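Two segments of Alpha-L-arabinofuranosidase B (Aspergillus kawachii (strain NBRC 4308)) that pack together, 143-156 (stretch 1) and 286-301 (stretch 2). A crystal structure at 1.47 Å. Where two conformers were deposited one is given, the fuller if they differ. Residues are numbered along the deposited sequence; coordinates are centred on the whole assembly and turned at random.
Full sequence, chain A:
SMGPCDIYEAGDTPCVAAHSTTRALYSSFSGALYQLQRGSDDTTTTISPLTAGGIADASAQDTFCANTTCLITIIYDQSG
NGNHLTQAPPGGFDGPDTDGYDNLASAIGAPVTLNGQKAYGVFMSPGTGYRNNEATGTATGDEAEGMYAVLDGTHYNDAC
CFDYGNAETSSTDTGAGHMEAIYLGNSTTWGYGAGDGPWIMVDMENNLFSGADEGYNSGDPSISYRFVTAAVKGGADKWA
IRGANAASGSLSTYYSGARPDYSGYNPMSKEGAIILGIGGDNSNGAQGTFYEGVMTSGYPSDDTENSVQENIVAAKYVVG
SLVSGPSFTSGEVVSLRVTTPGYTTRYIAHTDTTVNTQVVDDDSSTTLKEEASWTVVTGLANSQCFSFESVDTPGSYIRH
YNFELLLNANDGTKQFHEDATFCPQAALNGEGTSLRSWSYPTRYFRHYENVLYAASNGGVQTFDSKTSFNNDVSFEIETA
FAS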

# COMPACT_ATOMS: atom_id res chain seq x y z
N GLU A 143 7.45 -16.92 23.62
CA GLU A 143 8.84 -16.54 23.32
C GLU A 143 8.92 -15.05 22.95
O GLU A 143 7.99 -14.55 22.29
N ALA A 144 10.06 -14.46 23.28
CA ALA A 144 10.30 -13.04 23.01
C ALA A 144 10.55 -12.82 21.52
O ALA A 144 11.25 -13.58 20.86
N GLU A 145 10.10 -11.65 21.10
CA GLU A 145 10.41 -11.15 19.74
C GLU A 145 10.36 -9.63 19.72
O GLU A 145 9.70 -9.00 20.52
N GLY A 146 10.99 -9.08 18.70
CA GLY A 146 10.76 -7.68 18.31
C GLY A 146 10.45 -7.62 16.83
O GLY A 146 10.60 -8.60 16.11
N MET A 147 9.99 -6.46 16.41
CA MET A 147 9.66 -6.19 15.02
C MET A 147 9.72 -4.69 14.83
O MET A 147 9.60 -3.89 15.80
N TYR A 148 9.90 -4.27 13.58
CA TYR A 148 9.63 -2.86 13.22
C TYR A 148 9.13 -2.83 11.78
O TYR A 148 9.36 -3.80 11.03
N ALA A 149 8.50 -1.74 11.41
CA ALA A 149 8.19 -1.43 10.03
C ALA A 149 8.33 0.05 9.82
O ALA A 149 7.97 0.84 10.73
N VAL A 150 8.70 0.42 8.60
CA VAL A 150 8.58 1.83 8.15
C VAL A 150 7.38 1.87 7.21
O VAL A 150 7.34 1.12 6.20
N LEU A 151 6.41 2.68 7.57
CA LEU A 151 5.09 2.77 6.92
C LEU A 151 4.79 4.21 6.52
O LEU A 151 5.43 5.14 6.97
N ASP A 152 3.80 4.36 5.66
CA ASP A 152 3.24 5.68 5.27
C ASP A 152 2.21 6.05 6.33
O ASP A 152 1.13 5.46 6.36
N GLY A 153 2.52 7.01 7.19
CA GLY A 153 1.57 7.38 8.23
C GLY A 153 0.32 8.08 7.72
O GLY A 153 -0.58 8.32 8.52
N THR A 154 0.24 8.40 6.44
CA THR A 154 -0.91 9.10 5.83
C THR A 154 -1.77 8.12 5.03
O THR A 154 -2.84 8.55 4.52
N HIS A 155 -1.35 6.86 4.83
CA HIS A 155 -2.09 5.89 4.00
C HIS A 155 -2.69 4.84 4.92
O HIS A 155 -1.94 4.01 5.40
N TYR A 156 -3.98 4.91 5.21
CA TYR A 156 -4.56 4.05 6.26
C TYR A 156 -6.07 4.13 6.10
O TYR A 156 -6.59 5.04 5.46
N ALA A 286 -8.30 -3.36 5.13
CA ALA A 286 -7.40 -2.24 5.46
C ALA A 286 -6.57 -1.83 4.24
O ALA A 286 -6.43 -2.56 3.25
N GLN A 287 -5.99 -0.65 4.37
CA GLN A 287 -5.02 -0.15 3.41
C GLN A 287 -3.83 0.41 4.17
O GLN A 287 -3.96 0.84 5.31
N GLY A 288 -2.68 0.50 3.47
CA GLY A 288 -1.44 1.02 4.06
C GLY A 288 -0.29 0.79 3.12
O GLY A 288 -0.47 0.18 2.08
N THR A 289 0.85 1.34 3.47
CA THR A 289 2.04 1.19 2.67
C THR A 289 3.19 0.72 3.54
O THR A 289 3.45 1.36 4.58
N PHE A 290 3.88 -0.30 3.08
CA PHE A 290 5.04 -0.90 3.76
C PHE A 290 6.29 -0.64 2.94
O PHE A 290 6.31 -0.92 1.72
N TYR A 291 7.34 -0.12 3.58
CA TYR A 291 8.63 0.11 2.87
C TYR A 291 9.68 -0.92 3.31
O TYR A 291 10.47 -1.38 2.47
N GLU A 292 9.81 -1.19 4.60
CA GLU A 292 10.79 -2.12 5.14
C GLU A 292 10.32 -2.59 6.51
O GLU A 292 9.55 -1.86 7.17
N GLY A 293 10.79 -3.74 6.93
CA GLY A 293 10.48 -4.20 8.28
C GLY A 293 11.16 -5.52 8.55
O GLY A 293 11.63 -6.19 7.62
N VAL A 294 11.18 -5.87 9.82
CA VAL A 294 11.80 -7.13 10.27
C VAL A 294 11.00 -7.72 11.42
O VAL A 294 10.27 -7.00 12.10
N MET A 295 11.30 -9.00 11.69
CA MET A 295 10.94 -9.67 12.95
C MET A 295 12.22 -10.30 13.49
O MET A 295 13.08 -10.73 12.71
N THR A 296 12.35 -10.26 14.81
CA THR A 296 13.55 -10.77 15.51
C THR A 296 13.20 -11.92 16.43
O THR A 296 12.07 -12.14 16.76
N SER A 297 14.25 -12.64 16.82
CA SER A 297 14.20 -13.59 17.97
C SER A 297 14.77 -12.86 19.18
O SER A 297 15.82 -12.30 19.05
N GLY A 298 14.12 -12.91 20.31
CA GLY A 298 14.57 -12.18 21.49
C GLY A 298 13.89 -10.82 21.57
O GLY A 298 13.39 -10.28 20.57
N TYR A 299 14.02 -10.19 22.72
CA TYR A 299 13.36 -8.93 23.05
C TYR A 299 14.36 -7.81 22.92
O TYR A 299 15.28 -7.69 23.71
N PRO A 300 14.31 -6.98 21.84
CA PRO A 300 15.39 -6.02 21.62
C PRO A 300 15.43 -4.95 22.71
O PRO A 300 14.38 -4.53 23.20
N SER A 301 16.65 -4.55 23.04
CA SER A 301 16.85 -3.41 23.96
C SER A 301 16.37 -2.13 23.28
O SER A 301 16.36 -1.99 22.06

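Two glycines make room in this antiparallel pair. An ideal CB on Gly 293 would lie 2.6 Å from Tyr 148 O, so its absence allows the close approach to Ala 149 (CA to CA 4.0 Å); one on Gly 146 would lie 2.4 Å from Pro 300 CG, so that glycine leaves space for the proline ring. The phenol of Tyr 148 (chi1 p, 82°) lays one ring face over Val 294 N and Gly 293 CA. Its CD1 meets Val 294 CG2 at 3.6 Å, while its OH donates to Glu 292 OE2 at 2.7 Å; Glu 292 has chi1 p and chi2 t. On that side of the sheet Val 150 (t) sets CG2 3.7 Å from Glu 292 CG.

On the side of Met 147, Ala 149 and Leu 151, Met 147 CB (p) reaches Met 295 CG (m) at 4.1 Å, and Phe 290 (t) receives Ala 149 CB at its CE1 and Leu 151 CD2 (m) at its CD1, both 4.0 Å. Glu 145 OE1 lies 3.6 Å from Met 295 CE.

Ala 144, Asp 152 and Tyr 291 point toward the partner stretch; Asp 152 CB is 3.6 Å from Thr 289 CB.

Polar contacts are frequent around His 155 (t), which covers Gly 288 CA, 3.8 Å from its ring centroid, and shares a 2.7 Å hydrogen bond between ND1 and Thr 289 OG1. Water 4 links His 155 NE2 to Gln 287 OE1; Gln 287 NE2 donates to Tyr 156 O at 3.0 Å. Water 3 joins Asp 152 OD2 to Thr 289 OG1. Near the opposite end, Gly 146 N donates to Thr 296 OG1 at 2.8 Å, and water 1 bridges Glu 145 OE1 and Thr 296 O.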

# COMPACT_ATOMS: atom_id res chain seq x y z
CB GLU A 143 9.44 -17.35 22.19
CG GLU A 143 9.66 -18.82 22.55
CD GLU A 143 9.93 -19.70 21.35
OE1 GLU A 143 9.87 -19.23 20.18
OE2 GLU A 143 10.24 -20.88 21.60
CB ALA A 144 11.43 -12.54 23.83
CB GLU A 145 9.41 -11.69 18.70
CG GLU A 145 7.98 -11.25 18.89
CD GLU A 145 6.98 -11.76 17.89
OE1 GLU A 145 7.41 -12.44 16.92
OE2 GLU A 145 5.77 -11.57 18.09
CB MET A 147 8.33 -6.77 14.61
CG MET A 147 7.15 -6.22 15.37
SD MET A 147 5.71 -7.35 15.33
CE MET A 147 6.19 -8.60 16.50
CB TYR A 148 10.83 -1.91 13.40
CG TYR A 148 11.83 -1.90 12.26
CD1 TYR A 148 12.88 -2.78 12.21
CD2 TYR A 148 11.68 -1.02 11.19
CE1 TYR A 148 13.77 -2.80 11.15
CE2 TYR A 148 12.55 -1.03 10.13
CZ TYR A 148 13.61 -1.91 10.11
OH TYR A 148 14.49 -1.96 9.04
CB ALA A 149 6.83 -1.93 9.63
CB VAL A 150 9.85 2.34 7.46
CG1 VAL A 150 9.63 3.73 6.87
CG2 VAL A 150 11.04 2.33 8.43
CB LEU A 151 4.01 2.27 7.90
CG LEU A 151 4.27 0.92 8.56
CD1 LEU A 151 3.16 0.64 9.60
CD2 LEU A 151 4.32 -0.19 7.53
CB ASP A 152 2.65 5.63 3.85
CG ASP A 152 2.04 6.93 3.37
OD1 ASP A 152 1.87 7.84 4.23
OD2 ASP A 152 1.74 7.04 2.18
CB THR A 154 -0.49 10.29 4.96
OG1 THR A 154 0.07 9.83 3.74
CG2 THR A 154 0.46 11.18 5.72
CB HIS A 155 -1.17 5.26 2.94
CG HIS A 155 -1.88 4.32 2.05
ND1 HIS A 155 -1.25 3.23 1.48
CD2 HIS A 155 -3.17 4.31 1.59
CE1 HIS A 155 -2.12 2.58 0.73
NE2 HIS A 155 -3.34 3.22 0.78
CB TYR A 156 -4.12 4.46 7.67
CG TYR A 156 -4.63 5.82 8.06
CD1 TYR A 156 -5.83 5.94 8.72
CD2 TYR A 156 -3.90 6.97 7.79
CE1 TYR A 156 -6.35 7.18 9.09
CE2 TYR A 156 -4.39 8.21 8.17
CZ TYR A 156 -5.62 8.32 8.80
OH TYR A 156 -6.07 9.55 9.16
CB ALA A 286 -6.52 -2.60 6.63
CB GLN A 287 -5.64 0.87 2.44
CG GLN A 287 -6.08 2.14 3.13
CD GLN A 287 -6.91 3.05 2.24
OE1 GLN A 287 -7.40 2.61 1.19
NE2 GLN A 287 -7.05 4.33 2.62
CB THR A 289 2.47 2.50 2.00
OG1 THR A 289 1.43 2.94 1.14
CG2 THR A 289 3.73 2.35 1.18
CB PHE A 290 4.82 -2.40 3.91
CG PHE A 290 5.95 -3.20 4.51
CD1 PHE A 290 5.98 -3.47 5.85
CD2 PHE A 290 6.93 -3.75 3.70
CE1 PHE A 290 6.96 -4.28 6.42
CE2 PHE A 290 7.93 -4.54 4.25
CZ PHE A 290 7.94 -4.81 5.62
CB TYR A 291 9.11 1.54 3.19
CG TYR A 291 8.18 2.60 2.64
CD1 TYR A 291 8.09 2.89 1.29
CD2 TYR A 291 7.38 3.33 3.49
CE1 TYR A 291 7.25 3.87 0.79
CE2 TYR A 291 6.53 4.30 3.00
CZ TYR A 291 6.46 4.58 1.67
OH TYR A 291 5.63 5.57 1.19
CB GLU A 292 12.19 -1.50 5.25
CG GLU A 292 12.28 -0.30 6.18
CD GLU A 292 13.68 0.30 6.26
OE1 GLU A 292 14.05 0.95 5.27
OE2 GLU A 292 14.40 0.03 7.24
CB VAL A 294 13.25 -6.97 10.68
CG1 VAL A 294 14.13 -6.22 9.68
CG2 VAL A 294 13.37 -6.37 12.07
CB MET A 295 9.88 -10.76 12.76
CG MET A 295 8.56 -10.16 12.29
SD MET A 295 7.39 -11.46 11.79
CE MET A 295 7.10 -12.28 13.37
CB THR A 296 14.28 -9.68 16.31
OG1 THR A 296 13.52 -9.44 17.51
CG2 THR A 296 14.46 -8.40 15.54
CB SER A 297 14.98 -14.84 17.62
OG SER A 297 15.21 -15.62 18.78
CB TYR A 299 12.86 -8.97 24.50
CG TYR A 299 11.95 -7.86 24.88
CD1 TYR A 299 10.58 -7.93 24.71
CD2 TYR A 299 12.43 -6.75 25.57
CE1 TYR A 299 9.72 -6.94 25.13
CE2 TYR A 299 11.57 -5.75 26.00
CZ TYR A 299 10.21 -5.84 25.80
OH TYR A 299 9.32 -4.91 26.21
CB PRO A 300 15.01 -5.33 20.31
CG PRO A 300 14.15 -6.34 19.62
CD PRO A 300 13.34 -6.98 20.74
CB SER A 301 18.26 -3.28 24.39
OG SER A 301 19.13 -2.91 23.30
O HOH W 1 9.75 -13.64 15.78
O HOH W 2 0.72 2.73 6.00
O HOH W 3 2.25 5.28 0.25
O HOH W 4 -5.42 2.43 -0.76